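Acyl-CoA dehydrogenase (Slackia heliotrinireducens, PDB 4RM7) belongs to the acyl-CoA dehydrogenase family, its exact function not established, and forms a four-chain assembly in which a helical C-terminal domain contacts neighbouring subunits. Local coordinates at residues A257-E262 / E349-S354; V265-G270 / Q339-R344; T289-K294 / A334-Q339; T296-L301 / P327-E332. All coordinates share one frame; numbering follows the deposited sequence.

Interaction 1: A257-E262 / E349-S354; sequences AQAAME and ENRVSS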
loop_
_atom_site.group_PDB
_atom_site.type_symbol
_atom_site.label_atom_id
_atom_site.label_comp_id
_atom_site.label_asym_id
_atom_site.label_seq_id
_atom_site.Cartn_x
_atom_site.Cartn_y
_atom_site.Cartn_z
ATOM N N ALA A 257 1.140 19.944 -2.124
ATOM C CA ALA A 257 1.622 18.890 -1.247
ATOM C C ALA A 257 2.760 19.416 -0.376
ATOM O O ALA A 257 2.845 19.141 0.822
ATOM C CB ALA A 257 2.089 17.664 -2.076
ATOM N N GLN A 258 3.627 20.203 -0.987
ATOM C CA GLN A 258 4.755 20.754 -0.265
ATOM C C GLN A 258 4.273 21.688 0.860
ATOM O O GLN A 258 4.902 21.765 1.921
ATOM C CB GLN A 258 5.684 21.486 -1.238
ATOM C CG GLN A 258 6.893 22.091 -0.583
ATOM C CD GLN A 258 7.798 21.037 0.011
ATOM O OE1 GLN A 258 8.414 20.277 -0.717
ATOM N NE2 GLN A 258 7.885 20.990 1.342
ATOM N N ALA A 259 3.155 22.385 0.625
ATOM C CA ALA A 259 2.601 23.322 1.605
ATOM C C ALA A 259 2.048 22.564 2.808
ATOM O O ALA A 259 2.230 22.976 3.956
ATOM C CB ALA A 259 1.520 24.177 0.976
ATOM N N ALA A 260 1.386 21.446 2.526
ATOM C CA ALA A 260 0.890 20.551 3.556
ATOM C C ALA A 260 2.022 19.985 4.417
ATOM O O ALA A 260 1.884 19.839 5.632
ATOM C CB ALA A 260 0.105 19.416 2.925
HETATM N N MSE A 261 3.134 19.656 3.777
HETATM C CA MSE A 261 4.274 19.122 4.498
HETATM C C MSE A 261 4.856 20.176 5.451
HETATM O O MSE A 261 5.111 19.884 6.622
HETATM C CB MSE A 261 5.344 18.621 3.528
HETATM C CG MSE A 261 6.642 18.250 4.214
HETATM SE SE MSE A 261 6.456 16.641 5.303
HETATM C CE MSE A 261 8.337 16.168 5.308
ATOM N N GLU A 262 5.049 21.397 4.957
ATOM C CA GLU A 262 5.469 22.499 5.824
ATOM C C GLU A 262 4.584 22.678 7.064
ATOM O O GLU A 262 5.105 22.872 8.172
ATOM C CB GLU A 262 5.518 23.795 5.048
ATOM C CG GLU A 262 6.570 23.777 3.976
ATOM C CD GLU A 262 6.441 24.947 3.019
ATOM O OE1 GLU A 262 5.557 25.804 3.248
ATOM O OE2 GLU A 262 7.226 25.017 2.042
ATOM N N GLU A 349 -11.370 25.302 8.160
ATOM C CA GLU A 349 -10.473 26.437 8.331
ATOM C C GLU A 349 -9.037 26.077 7.936
ATOM O O GLU A 349 -8.364 26.844 7.243
ATOM C CB GLU A 349 -10.529 26.926 9.780
ATOM C CG GLU A 349 -11.962 27.049 10.321
ATOM C CD GLU A 349 -12.031 27.358 11.818
ATOM O OE1 GLU A 349 -11.015 27.817 12.390
ATOM O OE2 GLU A 349 -13.109 27.136 12.419
ATOM N N ASN A 350 -8.586 24.903 8.366
ATOM C CA ASN A 350 -7.229 24.440 8.073
ATOM C C ASN A 350 -6.946 24.188 6.593
ATOM O O ASN A 350 -7.695 23.484 5.911
ATOM C CB ASN A 350 -6.936 23.165 8.837
ATOM C CG ASN A 350 -5.517 23.099 9.275
ATOM O OD1 ASN A 350 -4.618 22.876 8.456
ATOM N ND2 ASN A 350 -5.284 23.332 10.573
ATOM N N ARG A 351 -5.858 24.755 6.090
ATOM C CA ARG A 351 -5.616 24.663 4.665
ATOM C C ARG A 351 -5.219 23.251 4.260
ATOM O O ARG A 351 -5.430 22.874 3.118
ATOM C CB ARG A 351 -4.563 25.675 4.214
ATOM C CG ARG A 351 -3.149 25.395 4.617
ATOM C CD ARG A 351 -2.247 26.508 4.084
ATOM N NE ARG A 351 -0.837 26.157 4.217
ATOM C CZ ARG A 351 0.156 26.818 3.632
ATOM N NH1 ARG A 351 -0.094 27.858 2.839
ATOM N NH2 ARG A 351 1.402 26.429 3.832
ATOM N N VAL A 352 -4.699 22.456 5.192
ATOM C CA VAL A 352 -4.311 21.083 4.859
ATOM C C VAL A 352 -5.505 20.248 4.346
ATOM O O VAL A 352 -5.369 19.456 3.418
ATOM C CB VAL A 352 -3.632 20.375 6.063
ATOM C CG1 VAL A 352 -3.437 18.940 5.762
ATOM C CG2 VAL A 352 -2.257 20.948 6.288
ATOM N N SER A 353 -6.682 20.456 4.914
ATOM C CA SER A 353 -7.879 19.763 4.444
ATOM C C SER A 353 -8.355 20.242 3.056
ATOM O O SER A 353 -8.940 19.463 2.310
ATOM C CB SER A 353 -9.012 19.910 5.472
ATOM O OG SER A 353 -9.301 21.273 5.750
ATOM N N SER A 354 -8.121 21.508 2.709
ATOM C CA SER A 354 -8.384 21.973 1.346
ATOM C C SER A 354 -7.374 21.366 0.399
ATOM O O SER A 354 -7.719 20.922 -0.694
ATOM C CB SER A 354 -8.305 23.486 1.226
ATOM O OG SER A 354 -8.861 24.105 2.357
HETATM O O HOH W 1 3.327 27.476 2.525
#

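Interaction 2: V265-G270 / Q339-R344; sequences VAWARG and QILGGR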
loop_
_atom_site.group_PDB
_atom_site.type_symbol
_atom_site.label_atom_id
_atom_site.label_comp_id
_atom_site.label_asym_id
_atom_site.label_seq_id
_atom_site.Cartn_x
_atom_site.Cartn_y
_atom_site.Cartn_z
ATOM N N VAL A 265 5.306 19.723 9.465
ATOM C CA VAL A 265 6.586 19.917 10.128
ATOM C C VAL A 265 6.480 21.025 11.188
ATOM O O VAL A 265 6.938 20.858 12.314
ATOM C CB VAL A 265 7.704 20.242 9.105
ATOM C CG1 VAL A 265 8.962 20.621 9.817
ATOM C CG2 VAL A 265 7.969 19.028 8.184
ATOM N N ALA A 266 5.843 22.135 10.854
ATOM C CA ALA A 266 5.735 23.220 11.817
ATOM C C ALA A 266 4.925 22.787 13.045
ATOM O O ALA A 266 5.254 23.145 14.185
ATOM C CB ALA A 266 5.120 24.448 11.180
ATOM N N TRP A 267 3.878 22.005 12.813
ATOM C CA TRP A 267 3.081 21.483 13.910
ATOM C C TRP A 267 3.917 20.534 14.753
ATOM O O TRP A 267 3.916 20.606 15.972
ATOM C CB TRP A 267 1.848 20.753 13.383
ATOM C CG TRP A 267 0.999 20.152 14.464
ATOM C CD1 TRP A 267 1.161 18.928 15.053
ATOM C CD2 TRP A 267 -0.151 20.744 15.079
ATOM N NE1 TRP A 267 0.184 18.725 16.000
ATOM C CE2 TRP A 267 -0.633 19.825 16.036
ATOM C CE3 TRP A 267 -0.816 21.972 14.922
ATOM C CZ2 TRP A 267 -1.748 20.095 16.840
ATOM C CZ3 TRP A 267 -1.923 22.237 15.718
ATOM C CH2 TRP A 267 -2.376 21.303 16.665
ATOM N N ALA A 268 4.628 19.643 14.079
ATOM C CA ALA A 268 5.388 18.600 14.743
ATOM C C ALA A 268 6.425 19.179 15.696
ATOM O O ALA A 268 6.501 18.748 16.839
ATOM C CB ALA A 268 6.064 17.694 13.706
ATOM N N ARG A 269 7.224 20.144 15.240
ATOM C CA ARG A 269 8.230 20.735 16.123
ATOM C C ARG A 269 7.587 21.622 17.176
ATOM O O ARG A 269 7.873 21.498 18.366
ATOM C CB ARG A 269 9.279 21.536 15.346
ATOM C CG ARG A 269 8.753 22.407 14.255
ATOM C CD ARG A 269 9.705 23.549 13.977
ATOM N NE ARG A 269 11.090 23.119 14.075
ATOM C CZ ARG A 269 11.851 22.783 13.038
ATOM N NH1 ARG A 269 11.369 22.841 11.798
ATOM N NH2 ARG A 269 13.107 22.399 13.251
ATOM N N GLY A 270 6.710 22.508 16.738
ATOM C CA GLY A 270 6.032 23.396 17.659
ATOM C C GLY A 270 5.306 22.641 18.754
ATOM O O GLY A 270 5.603 22.792 19.937
ATOM N N GLN A 339 -3.258 13.831 9.307
ATOM C CA GLN A 339 -3.217 12.891 10.419
ATOM C C GLN A 339 -2.285 13.405 11.513
ATOM O O GLN A 339 -2.586 13.277 12.695
ATOM C CB GLN A 339 -2.786 11.495 9.952
ATOM C CG GLN A 339 -3.157 10.396 10.946
ATOM C CD GLN A 339 -4.666 10.177 11.025
ATOM O OE1 GLN A 339 -5.407 10.630 10.149
ATOM N NE2 GLN A 339 -5.126 9.476 12.070
ATOM N N ILE A 340 -1.179 14.021 11.109
ATOM C CA ILE A 340 -0.253 14.614 12.048
ATOM C C ILE A 340 -0.849 15.811 12.790
ATOM O O ILE A 340 -0.606 15.960 13.984
ATOM C CB ILE A 340 1.059 15.038 11.352
ATOM C CG1 ILE A 340 1.869 13.804 10.950
ATOM C CG2 ILE A 340 1.912 15.844 12.273
ATOM C CD1 ILE A 340 2.941 14.108 9.926
ATOM N N LEU A 341 -1.629 16.654 12.116
ATOM C CA LEU A 341 -2.231 17.815 12.793
ATOM C C LEU A 341 -3.363 17.405 13.731
ATOM O O LEU A 341 -3.795 18.195 14.558
ATOM C CB LEU A 341 -2.767 18.838 11.801
ATOM C CG LEU A 341 -1.866 19.437 10.725
ATOM C CD1 LEU A 341 -2.624 20.492 9.976
ATOM C CD2 LEU A 341 -0.662 20.054 11.297
ATOM N N GLY A 342 -3.838 16.171 13.591
ATOM C CA GLY A 342 -4.811 15.604 14.509
ATOM C C GLY A 342 -6.221 16.046 14.167
ATOM O O GLY A 342 -6.487 16.439 13.034
ATOM N N GLY A 343 -7.108 16.004 15.160
ATOM C CA GLY A 343 -8.519 16.314 14.984
ATOM C C GLY A 343 -8.804 17.645 14.320
ATOM O O GLY A 343 -9.563 17.700 13.354
ATOM N N ARG A 344 -8.216 18.717 14.843
ATOM C CA ARG A 344 -8.265 19.997 14.148
ATOM C C ARG A 344 -7.468 19.848 12.872
ATOM O O ARG A 344 -6.475 19.133 12.849
ATOM C CB ARG A 344 -7.721 21.128 15.014
ATOM C CG ARG A 344 -6.508 20.775 15.839
ATOM C CD ARG A 344 -6.364 21.769 16.972
ATOM N NE ARG A 344 -5.268 21.433 17.874
ATOM C CZ ARG A 344 -5.362 20.578 18.890
ATOM N NH1 ARG A 344 -6.507 19.957 19.132
ATOM N NH2 ARG A 344 -4.310 20.338 19.662
#

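Interaction 3: T289-K294 / A334-Q339; sequences TEMEVK and ASDAMQ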
loop_
_atom_site.group_PDB
_atom_site.type_symbol
_atom_site.label_atom_id
_atom_site.label_comp_id
_atom_site.label_asym_id
_atom_site.label_seq_id
_atom_site.Cartn_x
_atom_site.Cartn_y
_atom_site.Cartn_z
ATOM N N THR A 289 9.414 11.037 7.054
ATOM C CA THR A 289 10.332 10.542 6.051
ATOM C C THR A 289 9.589 9.976 4.845
ATOM O O THR A 289 9.999 10.155 3.717
ATOM C CB THR A 289 11.440 9.607 6.614
ATOM O OG1 THR A 289 10.863 8.475 7.255
ATOM C CG2 THR A 289 12.349 10.315 7.573
ATOM N N GLU A 290 8.491 9.291 5.097
ATOM C CA GLU A 290 7.658 8.764 4.014
ATOM C C GLU A 290 7.181 9.912 3.095
ATOM O O GLU A 290 7.283 9.846 1.875
ATOM C CB GLU A 290 6.475 8.006 4.603
ATOM C CG GLU A 290 5.746 7.163 3.621
ATOM C CD GLU A 290 6.399 5.804 3.458
ATOM O OE1 GLU A 290 6.849 5.225 4.479
ATOM O OE2 GLU A 290 6.470 5.325 2.304
HETATM N N MSE A 291 6.697 10.989 3.708
HETATM C CA MSE A 291 6.283 12.188 2.978
HETATM C C MSE A 291 7.422 12.870 2.207
HETATM O O MSE A 291 7.238 13.284 1.064
HETATM C CB MSE A 291 5.652 13.189 3.941
HETATM C CG MSE A 291 4.308 12.732 4.478
HETATM SE SE MSE A 291 3.900 13.494 6.226
HETATM C CE MSE A 291 3.106 15.213 5.693
ATOM N N GLU A 292 8.588 13.004 2.825
ATOM C CA GLU A 292 9.684 13.646 2.134
ATOM C C GLU A 292 10.170 12.773 0.960
ATOM O O GLU A 292 10.622 13.302 -0.059
ATOM C CB GLU A 292 10.824 13.959 3.103
ATOM C CG GLU A 292 11.865 14.940 2.523
ATOM C CD GLU A 292 11.275 16.328 2.170
ATOM O OE1 GLU A 292 10.317 16.755 2.823
ATOM O OE2 GLU A 292 11.772 17.006 1.248
ATOM N N VAL A 293 10.066 11.450 1.085
ATOM C CA VAL A 293 10.418 10.570 -0.027
ATOM C C VAL A 293 9.466 10.804 -1.201
ATOM O O VAL A 293 9.889 10.921 -2.357
ATOM C CB VAL A 293 10.354 9.091 0.344
ATOM C CG1 VAL A 293 10.347 8.252 -0.917
ATOM C CG2 VAL A 293 11.511 8.695 1.235
ATOM N N LYS A 294 8.177 10.875 -0.900
ATOM C CA LYS A 294 7.205 11.105 -1.955
ATOM C C LYS A 294 7.418 12.469 -2.614
ATOM O O LYS A 294 7.358 12.569 -3.839
ATOM C CB LYS A 294 5.782 10.964 -1.415
ATOM C CG LYS A 294 5.465 9.511 -1.087
ATOM C CD LYS A 294 4.097 9.350 -0.512
ATOM C CE LYS A 294 3.908 7.938 -0.012
ATOM N NZ LYS A 294 2.574 7.764 0.634
ATOM N N ALA A 334 -0.748 14.961 1.672
ATOM C CA ALA A 334 -1.689 15.863 2.311
ATOM C C ALA A 334 -2.493 15.135 3.407
ATOM O O ALA A 334 -2.695 15.665 4.499
ATOM C CB ALA A 334 -2.603 16.465 1.276
ATOM N N SER A 335 -2.918 13.907 3.122
ATOM C CA SER A 335 -3.645 13.104 4.098
ATOM C C SER A 335 -2.810 12.795 5.356
ATOM O O SER A 335 -3.322 12.884 6.486
ATOM C CB SER A 335 -4.122 11.801 3.463
ATOM O OG SER A 335 -4.941 11.082 4.376
ATOM N N ASP A 336 -1.543 12.424 5.149
ATOM C CA ASP A 336 -0.594 12.208 6.248
ATOM C C ASP A 336 -0.372 13.472 7.060
ATOM O O ASP A 336 -0.239 13.413 8.291
ATOM C CB ASP A 336 0.759 11.703 5.737
ATOM C CG ASP A 336 0.745 10.219 5.406
ATOM O OD1 ASP A 336 0.058 9.469 6.131
ATOM O OD2 ASP A 336 1.411 9.808 4.415
ATOM N N ALA A 337 -0.323 14.611 6.374
ATOM C CA ALA A 337 -0.251 15.894 7.068
ATOM C C ALA A 337 -1.480 16.108 7.945
ATOM O O ALA A 337 -1.343 16.522 9.093
ATOM C CB ALA A 337 -0.107 17.036 6.089
HETATM N N MSE A 338 -2.677 15.832 7.426
HETATM C CA MSE A 338 -3.872 15.935 8.266
HETATM C C MSE A 338 -3.747 15.056 9.490
HETATM O O MSE A 338 -4.085 15.482 10.587
HETATM C CB MSE A 338 -5.136 15.535 7.523
HETATM C CG MSE A 338 -5.667 16.558 6.560
HETATM SE SE MSE A 338 -7.089 15.769 5.489
HETATM C CE MSE A 338 -8.226 15.310 7.011
ATOM N N GLN A 339 -3.258 13.831 9.307
ATOM C CA GLN A 339 -3.217 12.891 10.419
ATOM C C GLN A 339 -2.285 13.405 11.513
ATOM O O GLN A 339 -2.586 13.277 12.695
ATOM C CB GLN A 339 -2.786 11.495 9.952
ATOM C CG GLN A 339 -3.157 10.396 10.946
ATOM C CD GLN A 339 -4.666 10.177 11.025
ATOM O OE1 GLN A 339 -5.407 10.630 10.149
ATOM N NE2 GLN A 339 -5.126 9.476 12.070
#

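Interaction 4: T296-L301 / P327-E332; sequences TNMRNL and PKAATE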
loop_
_atom_site.group_PDB
_atom_site.type_symbol
_atom_site.label_atom_id
_atom_site.label_comp_id
_atom_site.label_asym_id
_atom_site.label_seq_id
_atom_site.Cartn_x
_atom_site.Cartn_y
_atom_site.Cartn_z
ATOM N N THR A 296 10.204 14.120 -2.824
ATOM C CA THR A 296 11.437 13.987 -3.604
ATOM C C THR A 296 11.138 13.351 -4.960
ATOM O O THR A 296 11.566 13.850 -5.994
ATOM C CB THR A 296 12.500 13.147 -2.862
ATOM O OG1 THR A 296 12.652 13.642 -1.527
ATOM C CG2 THR A 296 13.856 13.234 -3.572
ATOM N N ASN A 297 10.389 12.258 -4.945
ATOM C CA ASN A 297 10.033 11.550 -6.168
ATOM C C ASN A 297 9.169 12.412 -7.112
ATOM O O ASN A 297 9.461 12.532 -8.293
ATOM C CB ASN A 297 9.319 10.225 -5.819
ATOM C CG ASN A 297 10.276 9.159 -5.269
ATOM O OD1 ASN A 297 11.493 9.249 -5.440
ATOM N ND2 ASN A 297 9.721 8.132 -4.629
HETATM N N MSE A 298 8.114 13.017 -6.578
HETATM C CA MSE A 298 7.275 13.931 -7.339
HETATM C C MSE A 298 8.078 14.993 -8.068
HETATM O O MSE A 298 7.864 15.228 -9.260
HETATM C CB MSE A 298 6.277 14.631 -6.431
HETATM C CG MSE A 298 5.203 13.734 -5.857
HETATM SE SE MSE A 298 3.999 14.831 -4.777
HETATM C CE MSE A 298 4.213 13.902 -3.089
ATOM N N ARG A 299 8.998 15.624 -7.341
ATOM C CA ARG A 299 9.761 16.757 -7.857
ATOM C C ARG A 299 10.690 16.283 -8.958
ATOM O O ARG A 299 10.794 16.904 -10.010
ATOM C CB ARG A 299 10.541 17.442 -6.729
ATOM C CG ARG A 299 11.209 18.745 -7.131
ATOM C CD ARG A 299 11.675 19.565 -5.916
ATOM N NE ARG A 299 10.549 20.202 -5.244
ATOM C CZ ARG A 299 10.167 19.975 -3.987
ATOM N NH1 ARG A 299 10.822 19.097 -3.227
ATOM N NH2 ARG A 299 9.100 20.620 -3.500
ATOM N N ASN A 300 11.351 15.163 -8.710
ATOM C CA ASN A 300 12.179 14.533 -9.704
ATOM C C ASN A 300 11.413 14.195 -11.003
ATOM O O ASN A 300 11.946 14.365 -12.088
ATOM C CB ASN A 300 12.792 13.269 -9.120
ATOM C CG ASN A 300 14.007 13.553 -8.260
ATOM O OD1 ASN A 300 14.659 14.594 -8.413
ATOM N ND2 ASN A 300 14.339 12.615 -7.371
ATOM N N LEU A 301 10.173 13.731 -10.892
ATOM C CA LEU A 301 9.422 13.354 -12.077
ATOM C C LEU A 301 8.955 14.601 -12.807
ATOM O O LEU A 301 9.077 14.690 -14.027
ATOM C CB LEU A 301 8.230 12.471 -11.733
ATOM C CG LEU A 301 8.561 11.058 -11.247
ATOM C CD1 LEU A 301 7.286 10.342 -10.791
ATOM C CD2 LEU A 301 9.247 10.240 -12.325
ATOM N N PRO A 327 -0.237 12.940 -8.618
ATOM C CA PRO A 327 -1.436 13.365 -7.885
ATOM C C PRO A 327 -1.800 12.408 -6.754
ATOM O O PRO A 327 -2.170 12.861 -5.667
ATOM C CB PRO A 327 -2.524 13.381 -8.966
ATOM C CG PRO A 327 -1.778 13.606 -10.245
ATOM C CD PRO A 327 -0.504 12.814 -10.068
ATOM N N LYS A 328 -1.665 11.106 -6.972
ATOM C CA LYS A 328 -1.998 10.176 -5.900
ATOM C C LYS A 328 -0.997 10.345 -4.749
ATOM O O LYS A 328 -1.384 10.380 -3.575
ATOM C CB LYS A 328 -2.006 8.744 -6.405
ATOM C CG LYS A 328 -2.493 7.747 -5.387
ATOM C CD LYS A 328 -2.164 6.366 -5.839
ATOM C CE LYS A 328 -3.052 5.347 -5.163
ATOM N NZ LYS A 328 -2.677 3.957 -5.575
ATOM N N ALA A 329 0.286 10.478 -5.086
ATOM C CA ALA A 329 1.303 10.717 -4.068
ATOM C C ALA A 329 1.012 12.007 -3.323
ATOM O O ALA A 329 1.135 12.065 -2.096
ATOM C CB ALA A 329 2.668 10.769 -4.677
ATOM N N ALA A 330 0.612 13.038 -4.062
ATOM C CA ALA A 330 0.319 14.314 -3.430
ATOM C C ALA A 330 -0.833 14.172 -2.421
ATOM O O ALA A 330 -0.783 14.745 -1.324
ATOM C CB ALA A 330 -0.004 15.354 -4.465
ATOM N N THR A 331 -1.853 13.396 -2.790
ATOM C CA THR A 331 -3.015 13.208 -1.930
ATOM C C THR A 331 -2.610 12.493 -0.645
ATOM O O THR A 331 -3.094 12.824 0.426
ATOM C CB THR A 331 -4.139 12.422 -2.642
ATOM O OG1 THR A 331 -4.481 13.093 -3.855
ATOM C CG2 THR A 331 -5.383 12.356 -1.779
ATOM N N GLU A 332 -1.704 11.534 -0.758
ATOM C CA GLU A 332 -1.250 10.762 0.399
ATOM C C GLU A 332 -0.440 11.635 1.368
ATOM O O GLU A 332 -0.610 11.543 2.600
ATOM C CB GLU A 332 -0.437 9.545 -0.063
ATOM C CG GLU A 332 -1.255 8.585 -0.916
ATOM C CD GLU A 332 -0.466 7.396 -1.457
ATOM O OE1 GLU A 332 0.771 7.332 -1.251
ATOM O OE2 GLU A 332 -1.104 6.520 -2.084
#

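Interaction 1: A257-E262 / E349-S354
Arg351 and Val352, in the opening turn of helix 351-362, lie against Ala259, Ala260 and Glu262 on helix 234-270. Just ahead of them Asn350 serves as N-cap: its OD1 accepts from Val352 N at 3.3 Å, using a lone pair in the carbonyl plane, and so satisfies an amide that has no earlier turn to bond to. Arg351 reaches across to the other helix. With CG set between the backbone N and the carbonyl carbon (chi1 72°) and the chain extended from there to NE, its guanidinium arrives over helix 234-270, where the methyl of Ala259 lies over one face, toward the rim, with CB 3.6 Å from NH2. Glu262 OE1 is 4.2 Å from Arg351 NH2, too far for a direct salt bridge, and a water joins the two: it sits at the edge of the guanidinium, in its plane, 2.6 Å from Arg351 NH2, and donates to Glu262 OE1. Both charges have firmer partners elsewhere in the chain, Arg351 NE pairing with Asp263 and Glu262 OE2 with Arg82, so the pair belongs to a wider charged network. Val352 adds the apolar part of the contact. Its CG2, beside the backbone N, is 4.2 Å from Ala260 CA and 4.4 Å from Ala260 CB, while its side chain also touches helix 316-341. The CA atoms of Ala260 and Val352 are 5.4 Å apart, a close spacing consistent with the small side chain of Ala260. An N-capped helix start packed on an alanine-bearing helix surface thus joins two helices of the all-helical C-terminal domain of the acyl-CoA dehydrogenase fold.

Interaction 2: V265-G270 / Q339-R344
Trp267 on helix 234-270 lies across the C-terminal end of helix 316-341, meeting Ile340, Leu341 and Arg344. CG is anti to the backbone N (chi1 178°), which extends the indole toward the other segment. At its base, CB and CG pack on Leu341 CD2, with CG 3.6 Å from that methyl. Further out the five-membered ring rests on backbone: Leu341 CA stands 4.0 Å from its centroid and only 5° off the normal, a CH-pi contact over the face. On the pyrrole side CD1 touches the Ile340 CG2 methyl at 4.2 Å, and NE1 is 3.5 Å from Ile340 O, which approaches obliquely. The six-membered ring comes next, with Leu341 O over its face, 3.6 Å from CZ2. At the far rim CH2 and CZ2 meet Arg344, whose guanidinium carbon lies at the ring edge, near its plane; the two planes are 56° apart, and CZ2 is 3.8 Å from Arg344 NH2. Gly342, with positive phi, ends the helix between Leu341 and Arg344, so the indole spans the last helical residues and the turn that follows. The arrangement is a tryptophan packed over a helix C-terminus, joining two long helices near one end of the C-terminal helical bundle.

Interaction 3: T289-K294 / A334-Q339
Met291 and Asp336 run past each other in opposite directions between helices 282-311 and 316-341. Met291, a selenomethionine, has CG anti to the carbonyl carbon (chi1 -69°) and a chain that bends at its last torsion (chi3 85°). The shaft therefore passes alongside Asp336 before the terminal methyl turns toward Ala337. Its CG lies 3.9 Å from Asp336 CB and its SE 3.6 Å from the same carbon, so the aspartate meets the selenoether chain with its methylene. CE continues to the backbone and side chain of Ala337, 3.5 Å from Ala337 N and 3.7 Å from Ala337 CB. The carboxylate turns away from SE, and its OD2 comes no nearer to Met291 than 4.1 Å, at CG. On the same side Lys294 extends fully toward the other helix, but its NZ stays 4.5 Å from Asp336 OD2, a separation beyond a salt bridge. The ammonium is instead paired with Glu332, one turn earlier on the partner helix; Asp336 probably adds only a longer-range attraction. The contact thus has an apolar part, where Met291 also packs on Met261 and Ala264 of helix 234-270, and a charged margin formed by Lys294 and Asp336. The axes of the two segments approach to 10.4 Å with 157° between their directions. Such near-antiparallel packing, between helices that follow each other in the chain across a short connection, is that of a helical hairpin; here the hairpin forms part of the C-terminal bundle of the acyl-CoA dehydrogenase fold.

Interaction 4: T296-L301 / P327-E332
Segments 296-301 and 327-332 run roughly antiparallel, with the CA atoms of Met298 and Ala329 nearest each other, 7.5 Å apart. Met298, a selenomethionine, bridges that distance. Its chi1 of -69° places CG beside the backbone N, the next torsion keeps the chain extended, and a bend at the last one turns the methyl across the partner helix. The touching then proceeds outward by atom: CG lies 4.1 Å from the Ala329 methyl, SE lies 4.0 Å from Ala330 CB, and CE settles over the backbone between the two alanines, 3.7 Å from Ala329 O and 3.8 Å from Ala329 CB. The long apolar chain thus lies on a surface of two neighbouring methyls and the peptide that joins them, a purely van der Waals contact. The partner helix is kinked here, the backbone N atoms of Pro327 and Lys328 having no bond to the preceding turn; proline has no N-H to give. Pro327 O is gripped twice from one turn further on, by Thr331 N and by Thr331 OG1, each at 2.9 Å. The two donors come from opposite faces of the carbonyl plane, the hydroxyl tilted 33° from it; the OG1 bond ties the Thr331 side chain back onto its own helix. Around the contact, helix 234-270 packs against the pair through Leu254 on Met298 and through Ala253 and Ala257 on Ala330, while Cys359 of helix 351-362 meets Ala330 and Thr331. Helix 282-311 also faces the second subunit, where Asn297 packs on Asn297 of that chain, so the contact lies between the interior of the C-terminal helices and a subunit interface.

How the interactions relate
All four contacts lie among the helices of the C-terminal domain and are nested along the chain: interaction 4 is closed within interaction 3, that within interaction 2, and all within interaction 1. Interactions 3 and 4 follow one helix pair, 282-311 with 316-341, their centres about 10 Å apart and linked by the Lys294-Glu332 salt bridge. Interactions 1 and 2 share helix 234-270, with centres about 11 Å apart, and meet where Leu341 packs on Asn350 and Val352. Interactions 2 and 4, about 21 Å apart between centres, do not touch. Together the contacts tie four successive helices into one bundle, which also borders the second subunit.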